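Probable translation initiation factor eIF-2B subunit epsilon (Schizosaccharomyces pombe, PDB 5B04) forms part of the heterodecameric eIF2B complex, which catalyses the exchange of GDP for GTP on the gamma subunit of initiation factor eIF2. Local coordinates at residues 153-157 against 243-248; 322-326 against 339-343; 385-391 against 402-408. All blocks are in the same frame, centred on the assembly; numbering follows the deposited sequence.

Interaction 1 of 3, residues 153-157 against 243-248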
ATOM      1  N   ALA I 153     -13.352 -38.300 -51.529  1.00 90.71           N
ATOM      2  CA  ALA I 153     -12.413 -37.311 -51.015  1.00 76.19           C
ATOM      3  C   ALA I 153     -11.044 -37.964 -50.879  1.00 78.78           C
ATOM      4  O   ALA I 153     -10.789 -38.704 -49.929  1.00 71.22           O
ATOM      5  CB  ALA I 153     -12.886 -36.758 -49.682  1.00 80.95           C
ATOM      6  N   ILE I 154     -10.166 -37.690 -51.837  1.00 83.69           N
ATOM      7  CA  ILE I 154      -8.925 -38.442 -51.972  1.00 78.88           C
ATOM      8  C   ILE I 154      -7.770 -37.910 -51.125  1.00 84.81           C
ATOM      9  O   ILE I 154      -7.118 -38.673 -50.413  1.00 85.52           O
ATOM     10  CB  ILE I 154      -8.480 -38.484 -53.447  1.00 74.18           C
ATOM     11  CG1 ILE I 154      -9.538 -39.195 -54.287  1.00 81.29           C
ATOM     12  CG2 ILE I 154      -7.146 -39.190 -53.587  1.00 87.65           C
ATOM     13  CD1 ILE I 154      -9.934 -40.545 -53.731  1.00 92.24           C
ATOM     14  N   MET I 155      -7.516 -36.607 -51.193  1.00 74.88           N
ATOM     15  CA  MET I 155      -6.340 -36.051 -50.533  1.00 78.46           C
ATOM     16  C   MET I 155      -6.596 -34.688 -49.888  1.00 74.28           C
ATOM     17  O   MET I 155      -7.315 -33.851 -50.435  1.00 77.97           O
ATOM     18  CB  MET I 155      -5.186 -35.958 -51.539  1.00 84.87           C
ATOM     19  CG  MET I 155      -3.973 -35.172 -51.067  1.00 77.30           C
ATOM     20  SD  MET I 155      -2.620 -35.200 -52.263  1.00 84.89           S
ATOM     21  CE  MET I 155      -3.091 -33.872 -53.368  1.00 52.77           C
ATOM     22  N   THR I 156      -6.009 -34.485 -48.711  1.00 70.17           N
ATOM     23  CA  THR I 156      -6.059 -33.199 -48.027  1.00 71.15           C
ATOM     24  C   THR I 156      -4.702 -32.507 -48.100  1.00 64.47           C
ATOM     25  O   THR I 156      -3.701 -33.033 -47.612  1.00 59.32           O
ATOM     26  CB  THR I 156      -6.470 -33.353 -46.551  1.00 70.78           C
ATOM     27  OG1 THR I 156      -7.827 -33.805 -46.474  1.00 87.97           O
ATOM     28  CG2 THR I 156      -6.344 -32.024 -45.821  1.00 73.37           C
ATOM     29  N   MET I 157      -4.673 -31.327 -48.711  1.00 63.65           N
ATOM     30  CA  MET I 157      -3.429 -30.583 -48.876  1.00 63.72           C
ATOM     31  C   MET I 157      -3.188 -29.612 -47.724  1.00 64.21           C
ATOM     32  O   MET I 157      -3.925 -28.641 -47.556  1.00 67.96           O
ATOM     33  CB  MET I 157      -3.435 -29.824 -50.204  1.00 63.31           C
ATOM     34  CG  MET I 157      -3.480 -30.720 -51.430  1.00 62.67           C
ATOM     35  SD  MET I 157      -3.424 -29.793 -52.976  1.00 72.73           S
ATOM     36  CE  MET I 157      -5.017 -28.978 -52.944  1.00 45.44           C
ATOM     37  N   ILE I 243       2.815 -34.675 -58.281  1.00 77.40           N
ATOM     38  CA  ILE I 243       1.605 -34.708 -57.470  1.00 74.07           C
ATOM     39  C   ILE I 243       0.767 -33.437 -57.637  1.00 76.11           C
ATOM     40  O   ILE I 243      -0.393 -33.394 -57.227  1.00 68.47           O
ATOM     41  CB  ILE I 243       1.941 -34.904 -55.975  1.00 61.87           C
ATOM     42  CG1 ILE I 243       0.731 -35.458 -55.216  1.00 62.22           C
ATOM     43  CG2 ILE I 243       2.444 -33.604 -55.359  1.00 77.79           C
ATOM     44  CD1 ILE I 243       0.965 -35.628 -53.737  1.00 83.63           C
ATOM     45  N   ARG I 244       1.344 -32.411 -58.256  1.00 68.41           N
ATOM     46  CA  ARG I 244       0.659 -31.128 -58.378  1.00 74.24           C
ATOM     47  C   ARG I 244       0.085 -30.861 -59.770  1.00 78.78           C
ATOM     48  O   ARG I 244      -1.097 -30.549 -59.903  1.00 80.49           O
ATOM     49  CB  ARG I 244       1.603 -29.989 -57.987  1.00 83.76           C
ATOM     50  CG  ARG I 244       1.652 -29.724 -56.490  1.00 73.98           C
ATOM     51  CD  ARG I 244       0.251 -29.499 -55.936  1.00 74.84           C
ATOM     52  NE  ARG I 244       0.262 -29.095 -54.532  1.00 74.84           N
ATOM     53  CZ  ARG I 244       0.238 -29.943 -53.507  1.00 66.89           C
ATOM     54  NH1 ARG I 244       0.208 -31.251 -53.723  1.00 68.34           N
ATOM     55  NH2 ARG I 244       0.248 -29.482 -52.265  1.00 71.22           N
ATOM     56  N   LYS I 245       0.911 -30.974 -60.805  1.00 84.89           N
ATOM     57  CA  LYS I 245       0.459 -30.622 -62.148  1.00 97.37           C
ATOM     58  C   LYS I 245      -0.008 -31.845 -62.940  1.00 81.16           C
ATOM     59  O   LYS I 245      -0.538 -31.713 -64.044  1.00 97.93           O
ATOM     60  CB  LYS I 245       1.564 -29.884 -62.908  1.00 96.55           C
ATOM     61  CG  LYS I 245       1.060 -29.067 -64.094  1.00101.05           C
ATOM     62  CD  LYS I 245       1.535 -27.620 -64.040  1.00121.10           C
ATOM     63  CE  LYS I 245       2.900 -27.496 -63.383  1.00111.68           C
ATOM     64  NZ  LYS I 245       3.503 -26.153 -63.603  1.00 90.98           N
ATOM     65  N   ASP I 246       0.182 -33.033 -62.377  1.00 78.62           N
ATOM     66  CA  ASP I 246      -0.351 -34.242 -62.994  1.00 80.90           C
ATOM     67  C   ASP I 246      -1.558 -34.757 -62.215  1.00 74.27           C
ATOM     68  O   ASP I 246      -2.639 -34.929 -62.777  1.00 82.08           O
ATOM     69  CB  ASP I 246       0.720 -35.332 -63.090  1.00 70.28           C
ATOM     70  CG  ASP I 246       1.841 -34.969 -64.044  1.00 64.86           C
ATOM     71  OD1 ASP I 246       1.638 -34.075 -64.893  1.00 71.65           O
ATOM     72  OD2 ASP I 246       2.926 -35.581 -63.949  1.00 61.34           O
ATOM     73  N   PHE I 247      -1.373 -34.993 -60.919  1.00 62.96           N
ATOM     74  CA  PHE I 247      -2.443 -35.534 -60.086  1.00 67.91           C
ATOM     75  C   PHE I 247      -3.531 -34.504 -59.790  1.00 78.33           C
ATOM     76  O   PHE I 247      -4.685 -34.692 -60.173  1.00 76.67           O
ATOM     77  CB  PHE I 247      -1.880 -36.079 -58.771  1.00 66.10           C
ATOM     78  CG  PHE I 247      -2.933 -36.606 -57.837  1.00 64.90           C
ATOM     79  CD1 PHE I 247      -3.552 -37.819 -58.086  1.00 69.46           C
ATOM     80  CD2 PHE I 247      -3.304 -35.889 -56.712  1.00 66.16           C
ATOM     81  CE1 PHE I 247      -4.523 -38.307 -57.231  1.00 80.34           C
ATOM     82  CE2 PHE I 247      -4.273 -36.373 -55.852  1.00 71.03           C
ATOM     83  CZ  PHE I 247      -4.883 -37.583 -56.112  1.00 67.56           C
ATOM     84  N   VAL I 248      -3.160 -33.427 -59.101  1.00 80.12           N
ATOM     85  CA  VAL I 248      -4.117 -32.395 -58.707  1.00 70.83           C
ATOM     86  C   VAL I 248      -4.819 -31.786 -59.918  1.00 70.89           C
ATOM     87  O   VAL I 248      -6.040 -31.617 -59.916  1.00 78.43           O
ATOM     88  CB  VAL I 248      -3.435 -31.272 -57.894  1.00 77.04           C
ATOM     89  CG1 VAL I 248      -4.345 -30.058 -57.777  1.00 78.41           C
ATOM     90  CG2 VAL I 248      -3.042 -31.781 -56.516  1.00 76.87           C
TER
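Apolar contacts do most of the work where strand 153-157 meets the opening of helix 243-252. The segment axes are 12.1 Å apart, a separation that the long M155 side chain, extended through chi1 and chi2 in the t wells, helps to fill: its SD lies 3.9 Å from I243 CD1, and its CE lies 3.7 Å from F247 CE2 and 3.8 Å from V248 CG2. I154 adds a contact of its CG2 with the F247 ring edge, 3.8 Å from CZ. M155 also makes a Met-aromatic contact, with SD 5.2 Å from the F247 ring centroid in an oblique approach. The segments run nearly antiparallel, at 158°, as a helix packed on the central mixed sheet of the nucleotidyl-transferase-like domain, an alpha/beta fold of the GT-A clan. Here strand 153-161 pairs with strands 212-226 and 260-266. The polar element is R244, whose guanidinium has M157 SD over one face, 3.7 Å from CZ. No hydrogen bond joins the two segments; instead R244 forms salt bridges with D220 and D224 of strand 212-226, so that its charge is balanced within a buried setting while the methionine sulfur packs on its flat surface.

Interaction 2 of 3, residues 322-326 against 339-343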
ATOM      1  N   ALA I 322      38.099 -16.650 -27.856  1.00 81.44           N
ATOM      2  CA  ALA I 322      39.164 -15.756 -27.426  1.00 85.89           C
ATOM      3  C   ALA I 322      38.574 -14.406 -27.046  1.00 82.39           C
ATOM      4  O   ALA I 322      37.505 -14.034 -27.525  1.00 79.86           O
ATOM      5  CB  ALA I 322      40.205 -15.598 -28.522  1.00 69.80           C
ATOM      6  N   ARG I 323      39.258 -13.679 -26.172  1.00 85.15           N
ATOM      7  CA  ARG I 323      38.844 -12.321 -25.854  1.00 77.33           C
ATOM      8  C   ARG I 323      39.069 -11.462 -27.095  1.00 76.56           C
ATOM      9  O   ARG I 323      39.850 -11.838 -27.970  1.00 94.80           O
ATOM     10  CB  ARG I 323      39.618 -11.776 -24.655  1.00 74.41           C
ATOM     11  CG  ARG I 323      39.011 -10.534 -24.023  1.00 99.07           C
ATOM     12  CD  ARG I 323      39.990  -9.898 -23.058  1.00 96.68           C
ATOM     13  NE  ARG I 323      40.640 -10.902 -22.222  1.00102.51           N
ATOM     14  CZ  ARG I 323      41.710 -10.669 -21.470  1.00120.94           C
ATOM     15  NH1 ARG I 323      42.257  -9.462 -21.450  1.00108.20           N
ATOM     16  NH2 ARG I 323      42.236 -11.645 -20.743  1.00126.88           N
ATOM     17  N   SER I 324      38.364 -10.334 -27.172  1.00 68.84           N
ATOM     18  CA  SER I 324      38.390  -9.424 -28.326  1.00 83.60           C
ATOM     19  C   SER I 324      37.730 -10.041 -29.560  1.00 78.46           C
ATOM     20  O   SER I 324      37.596  -9.387 -30.595  1.00 76.18           O
ATOM     21  CB  SER I 324      39.822  -8.985 -28.662  1.00 79.35           C
ATOM     22  OG  SER I 324      40.559 -10.043 -29.250  1.00 62.73           O
ATOM     23  N   CYS I 325      37.327 -11.302 -29.448  1.00 84.45           N
ATOM     24  CA  CYS I 325      36.468 -11.917 -30.447  1.00 76.62           C
ATOM     25  C   CYS I 325      35.035 -11.483 -30.205  1.00 78.82           C
ATOM     26  O   CYS I 325      34.551 -11.526 -29.073  1.00 97.33           O
ATOM     27  CB  CYS I 325      36.576 -13.440 -30.402  1.00 74.58           C
ATOM     28  SG  CYS I 325      35.288 -14.286 -31.335  1.00 90.34           S
ATOM     29  N   ILE I 326      34.358 -11.046 -31.262  1.00 62.33           N
ATOM     30  CA  ILE I 326      32.967 -10.641 -31.131  1.00 75.39           C
ATOM     31  C   ILE I 326      32.077 -11.433 -32.089  1.00 70.94           C
ATOM     32  O   ILE I 326      32.326 -11.494 -33.294  1.00 74.07           O
ATOM     33  CB  ILE I 326      32.791  -9.112 -31.356  1.00 62.47           C
ATOM     34  CG1 ILE I 326      33.224  -8.689 -32.760  1.00 66.03           C
ATOM     35  CG2 ILE I 326      33.586  -8.331 -30.323  1.00 66.80           C
ATOM     36  CD1 ILE I 326      33.012  -7.214 -33.041  1.00 69.92           C
ATOM     37  N   VAL I 339      37.598 -19.778 -31.911  1.00 67.78           N
ATOM     38  CA  VAL I 339      37.586 -18.566 -32.720  1.00 67.42           C
ATOM     39  C   VAL I 339      38.712 -17.638 -32.275  1.00 68.29           C
ATOM     40  O   VAL I 339      38.908 -17.414 -31.080  1.00 70.01           O
ATOM     41  CB  VAL I 339      36.237 -17.830 -32.637  1.00 64.10           C
ATOM     42  CG1 VAL I 339      36.167 -16.746 -33.700  1.00 57.37           C
ATOM     43  CG2 VAL I 339      35.088 -18.810 -32.809  1.00 66.70           C
ATOM     44  N   GLY I 340      39.450 -17.103 -33.244  1.00 69.13           N
ATOM     45  CA  GLY I 340      40.653 -16.338 -32.965  1.00 62.73           C
ATOM     46  C   GLY I 340      40.440 -14.904 -32.520  1.00 72.02           C
ATOM     47  O   GLY I 340      39.308 -14.433 -32.397  1.00 73.06           O
ATOM     48  N   ASP I 341      41.550 -14.210 -32.280  1.00 74.72           N
ATOM     49  CA  ASP I 341      41.525 -12.826 -31.818  1.00 55.83           C
ATOM     50  C   ASP I 341      40.978 -11.877 -32.878  1.00 68.61           C
ATOM     51  O   ASP I 341      41.242 -12.048 -34.068  1.00 76.71           O
ATOM     52  CB  ASP I 341      42.932 -12.381 -31.406  1.00 62.59           C
ATOM     53  CG  ASP I 341      43.522 -13.247 -30.310  1.00 84.68           C
ATOM     54  OD1 ASP I 341      42.767 -13.673 -29.412  1.00 90.65           O
ATOM     55  OD2 ASP I 341      44.745 -13.504 -30.349  1.00 80.49           O
ATOM     56  N   ALA I 342      40.214 -10.882 -32.432  1.00 69.82           N
ATOM     57  CA  ALA I 342      39.675  -9.834 -33.299  1.00 69.10           C
ATOM     58  C   ALA I 342      38.854 -10.385 -34.465  1.00 72.73           C
ATOM     59  O   ALA I 342      38.764  -9.756 -35.520  1.00 77.44           O
ATOM     60  CB  ALA I 342      40.805  -8.954 -33.824  1.00 78.13           C
ATOM     61  N   SER I 343      38.254 -11.554 -34.269  1.00 73.22           N
ATOM     62  CA  SER I 343      37.436 -12.172 -35.306  1.00 69.72           C
ATOM     63  C   SER I 343      35.962 -11.835 -35.113  1.00 65.91           C
ATOM     64  O   SER I 343      35.459 -11.830 -33.989  1.00 67.44           O
ATOM     65  CB  SER I 343      37.636 -13.688 -35.315  1.00 71.52           C
ATOM     66  OG  SER I 343      38.986 -14.021 -35.589  1.00 77.29           O
TER
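Both segments are corners of consecutive coils, each built round a type II beta turn, A322 to C325 and G340 to S343. They stack in parallel, with CA atoms 5.8 Å apart at A322 and G340 and 4.8 Å at C325 and A342. I326 N donates to S343 O at 3.0 Å; the bond from A322 N to V339 O, at 3.4 Å, is weak. S324 and A342 adopt the positive phi of a type II turn's third position. C325 SG rests 3.5 Å from V339 CG1, where compact, apolar groups suit the buried interior of this left-handed beta-helix. A322, with only a methyl group, brings its CB within 3.3 Å of D341 OD1. S324 OG donates to R323 O at a very short 2.3 Å and accepts a weak bond from A342 N at 3.3 Å. S343 OG bonds to G357 O. One good and two weak bonds thus join the turns, while R323, its CB pointing away, packs on eIF2B alpha subunits and C325 O accepts a hydrogen bond from a basic side chain of one.

Interaction 3 of 3, residues 385-391 against 402-408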
ATOM      1  N   ALA I 385      31.526 -27.393 -46.442  1.00 64.00           N
ATOM      2  CA  ALA I 385      31.234 -28.729 -45.929  1.00 59.37           C
ATOM      3  C   ALA I 385      32.341 -29.248 -45.014  1.00 58.48           C
ATOM      4  O   ALA I 385      33.295 -28.532 -44.714  1.00 56.67           O
ATOM      5  CB  ALA I 385      31.000 -29.692 -47.077  1.00 61.33           C
ATOM      6  N   ASN I 386      32.209 -30.496 -44.580  1.00 56.02           N
ATOM      7  CA  ASN I 386      33.107 -31.063 -43.577  1.00 61.35           C
ATOM      8  C   ASN I 386      34.579 -31.070 -43.981  1.00 62.68           C
ATOM      9  O   ASN I 386      34.917 -31.294 -45.144  1.00 55.12           O
ATOM     10  CB  ASN I 386      32.675 -32.489 -43.227  1.00 54.84           C
ATOM     11  CG  ASN I 386      31.228 -32.571 -42.790  1.00 68.52           C
ATOM     12  OD1 ASN I 386      30.583 -31.553 -42.548  1.00 76.11           O
ATOM     13  ND2 ASN I 386      30.712 -33.789 -42.674  1.00 99.94           N
ATOM     14  N   SER I 387      35.440 -30.815 -42.998  1.00 67.02           N
ATOM     15  CA  SER I 387      36.893 -30.877 -43.160  1.00 62.01           C
ATOM     16  C   SER I 387      37.419 -30.015 -44.304  1.00 69.48           C
ATOM     17  O   SER I 387      38.421 -30.351 -44.935  1.00 77.87           O
ATOM     18  CB  SER I 387      37.338 -32.328 -43.358  1.00 59.92           C
ATOM     19  OG  SER I 387      37.209 -33.063 -42.154  1.00 61.45           O
ATOM     20  N   VAL I 388      36.738 -28.906 -44.570  1.00 54.22           N
ATOM     21  CA  VAL I 388      37.227 -27.929 -45.532  1.00 55.12           C
ATOM     22  C   VAL I 388      38.249 -27.021 -44.863  1.00 62.36           C
ATOM     23  O   VAL I 388      37.991 -26.471 -43.792  1.00 71.68           O
ATOM     24  CB  VAL I 388      36.085 -27.080 -46.119  1.00 49.22           C
ATOM     25  CG1 VAL I 388      36.633 -25.825 -46.779  1.00 45.80           C
ATOM     26  CG2 VAL I 388      35.276 -27.893 -47.110  1.00 59.11           C
ATOM     27  N   LYS I 389      39.411 -26.875 -45.487  1.00 60.92           N
ATOM     28  CA  LYS I 389      40.448 -26.005 -44.949  1.00 63.29           C
ATOM     29  C   LYS I 389      40.585 -24.752 -45.804  1.00 65.17           C
ATOM     30  O   LYS I 389      40.702 -24.834 -47.027  1.00 65.70           O
ATOM     31  CB  LYS I 389      41.787 -26.738 -44.868  1.00 62.96           C
ATOM     32  CG  LYS I 389      41.680 -28.209 -44.492  1.00 92.68           C
ATOM     33  CD  LYS I 389      41.055 -28.408 -43.119  1.00 89.82           C
ATOM     34  CE  LYS I 389      40.925 -29.888 -42.794  1.00 94.12           C
ATOM     35  NZ  LYS I 389      40.248 -30.124 -41.489  1.00 82.28           N
ATOM     36  N   ILE I 390      40.557 -23.593 -45.157  1.00 69.09           N
ATOM     37  CA  ILE I 390      40.763 -22.330 -45.852  1.00 54.46           C
ATOM     38  C   ILE I 390      42.065 -21.694 -45.382  1.00 66.73           C
ATOM     39  O   ILE I 390      42.287 -21.529 -44.182  1.00 68.37           O
ATOM     40  CB  ILE I 390      39.597 -21.352 -45.623  1.00 55.62           C
ATOM     41  CG1 ILE I 390      38.258 -22.050 -45.865  1.00 57.13           C
ATOM     42  CG2 ILE I 390      39.734 -20.144 -46.530  1.00 64.81           C
ATOM     43  CD1 ILE I 390      38.076 -22.534 -47.282  1.00 59.65           C
ATOM     44  N   GLY I 391      42.926 -21.346 -46.331  1.00 69.09           N
ATOM     45  CA  GLY I 391      44.223 -20.782 -46.010  1.00 74.10           C
ATOM     46  C   GLY I 391      44.146 -19.353 -45.511  1.00 76.15           C
ATOM     47  O   GLY I 391      43.062 -18.780 -45.409  1.00 79.59           O
ATOM     48  N   VAL I 402      31.640 -24.789 -51.162  1.00 61.07           N
ATOM     49  CA  VAL I 402      32.885 -25.532 -51.040  1.00 51.03           C
ATOM     50  C   VAL I 402      32.622 -26.923 -50.473  1.00 57.75           C
ATOM     51  O   VAL I 402      32.463 -27.090 -49.264  1.00 56.29           O
ATOM     52  CB  VAL I 402      33.890 -24.787 -50.144  1.00 58.92           C
ATOM     53  CG1 VAL I 402      35.213 -25.522 -50.109  1.00 63.07           C
ATOM     54  CG2 VAL I 402      34.083 -23.363 -50.641  1.00 61.91           C
ATOM     55  N   ALA I 403      32.574 -27.917 -51.357  1.00 67.04           N
ATOM     56  CA  ALA I 403      32.271 -29.291 -50.964  1.00 61.61           C
ATOM     57  C   ALA I 403      33.302 -29.842 -49.984  1.00 59.59           C
ATOM     58  O   ALA I 403      34.365 -29.254 -49.793  1.00 59.05           O
ATOM     59  CB  ALA I 403      32.183 -30.185 -52.191  1.00 79.46           C
ATOM     60  N   ALA I 404      32.979 -30.978 -49.375  1.00 62.58           N
ATOM     61  CA  ALA I 404      33.807 -31.560 -48.323  1.00 52.48           C
ATOM     62  C   ALA I 404      35.213 -31.896 -48.803  1.00 65.78           C
ATOM     63  O   ALA I 404      35.410 -32.304 -49.947  1.00 76.41           O
ATOM     64  CB  ALA I 404      33.137 -32.804 -47.761  1.00 50.76           C
ATOM     65  N   GLY I 405      36.189 -31.711 -47.919  1.00 64.25           N
ATOM     66  CA  GLY I 405      37.561 -32.088 -48.199  1.00 59.99           C
ATOM     67  C   GLY I 405      38.383 -31.031 -48.911  1.00 67.98           C
ATOM     68  O   GLY I 405      39.610 -31.032 -48.819  1.00 74.83           O
ATOM     69  N   VAL I 406      37.710 -30.131 -49.622  1.00 51.15           N
ATOM     70  CA  VAL I 406      38.385 -29.105 -50.414  1.00 58.27           C
ATOM     71  C   VAL I 406      39.296 -28.225 -49.563  1.00 51.49           C
ATOM     72  O   VAL I 406      38.893 -27.725 -48.513  1.00 72.93           O
ATOM     73  CB  VAL I 406      37.369 -28.207 -51.150  1.00 59.18           C
ATOM     74  CG1 VAL I 406      38.076 -27.055 -51.851  1.00 63.39           C
ATOM     75  CG2 VAL I 406      36.562 -29.022 -52.142  1.00 67.30           C
ATOM     76  N   VAL I 407      40.532 -28.048 -50.021  1.00 61.51           N
ATOM     77  CA  VAL I 407      41.492 -27.193 -49.334  1.00 69.05           C
ATOM     78  C   VAL I 407      41.835 -25.967 -50.173  1.00 62.75           C
ATOM     79  O   VAL I 407      42.353 -26.085 -51.280  1.00 69.87           O
ATOM     80  CB  VAL I 407      42.787 -27.954 -48.998  1.00 48.57           C
ATOM     81  CG1 VAL I 407      43.851 -26.993 -48.491  1.00 54.77           C
ATOM     82  CG2 VAL I 407      42.511 -29.045 -47.977  1.00 66.64           C
ATOM     83  N   ILE I 408      41.538 -24.788 -49.638  1.00 73.21           N
ATOM     84  CA  ILE I 408      41.849 -23.536 -50.316  1.00 73.60           C
ATOM     85  C   ILE I 408      43.186 -22.987 -49.831  1.00 77.29           C
ATOM     86  O   ILE I 408      43.411 -22.851 -48.628  1.00 77.66           O
ATOM     87  CB  ILE I 408      40.752 -22.480 -50.090  1.00 61.91           C
ATOM     88  CG1 ILE I 408      39.403 -22.992 -50.601  1.00 56.84           C
ATOM     89  CG2 ILE I 408      41.121 -21.172 -50.773  1.00 70.43           C
ATOM     90  CD1 ILE I 408      39.350 -23.204 -52.094  1.00 49.01           C
TER
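The backbone decides which side chains of these two successive coils face inward; their rotamers decide how they pack there. V388 and V402, both t at chi1, meet inside at 3.6 Å between their CG1 atoms; beta-branched residues of this size fill the interior compactly. I390 and I408 share the m, m rotamer, so the copies stack in the same pose, with I390 CD1 3.6 Å from I408 CG1. On the opposite face K389, also m at chi1 and chi2, lays its CG 3.7 Å from V407 CG2 before its extended end carries NZ to D370 O. A385 is small enough to bring CB within 3.3 Å of A404 N. Each coil turns through a type II beta turn, A385 to V388 and A403 to V406; at G405, phi 87° and psi -24° would jam a CB against the preceding carbonyl, so glycine is needed. Backbone bonds fix the parallel register: A385 N to V402 O (3.0 Å), G405 N to N386 O (3.1 Å), K389 N to V406 O (3.2 Å) and I408 N to K389 O (2.7 Å). In this left-handed beta-helix, strand 389-390 lies between strands 372-373 and 407-408, I390 touching I373 and N386 reaching K38 outside the helix.

Overall arrangement
The three contacts lie in series along the chain and divide between two domains. Interaction 1 belongs to the nucleotidyl-transferase-like part, its centre about 53 Å from that of interaction 2 and about 42 Å from that of interaction 3, on the opposite side of the chain's centre. Interactions 2 and 3 occupy one left-handed beta-helix, with centres about 22 Å apart and nearest atoms about 12 Å apart, so they sample the same coil-on-coil stacking at different levels. Interaction 3 has several backbone bonds of good length, interaction 2 one, with otherwise weak ones. Of the three, interaction 2 is the one touched by other subunits of the decamer, both of them eIF2B alpha.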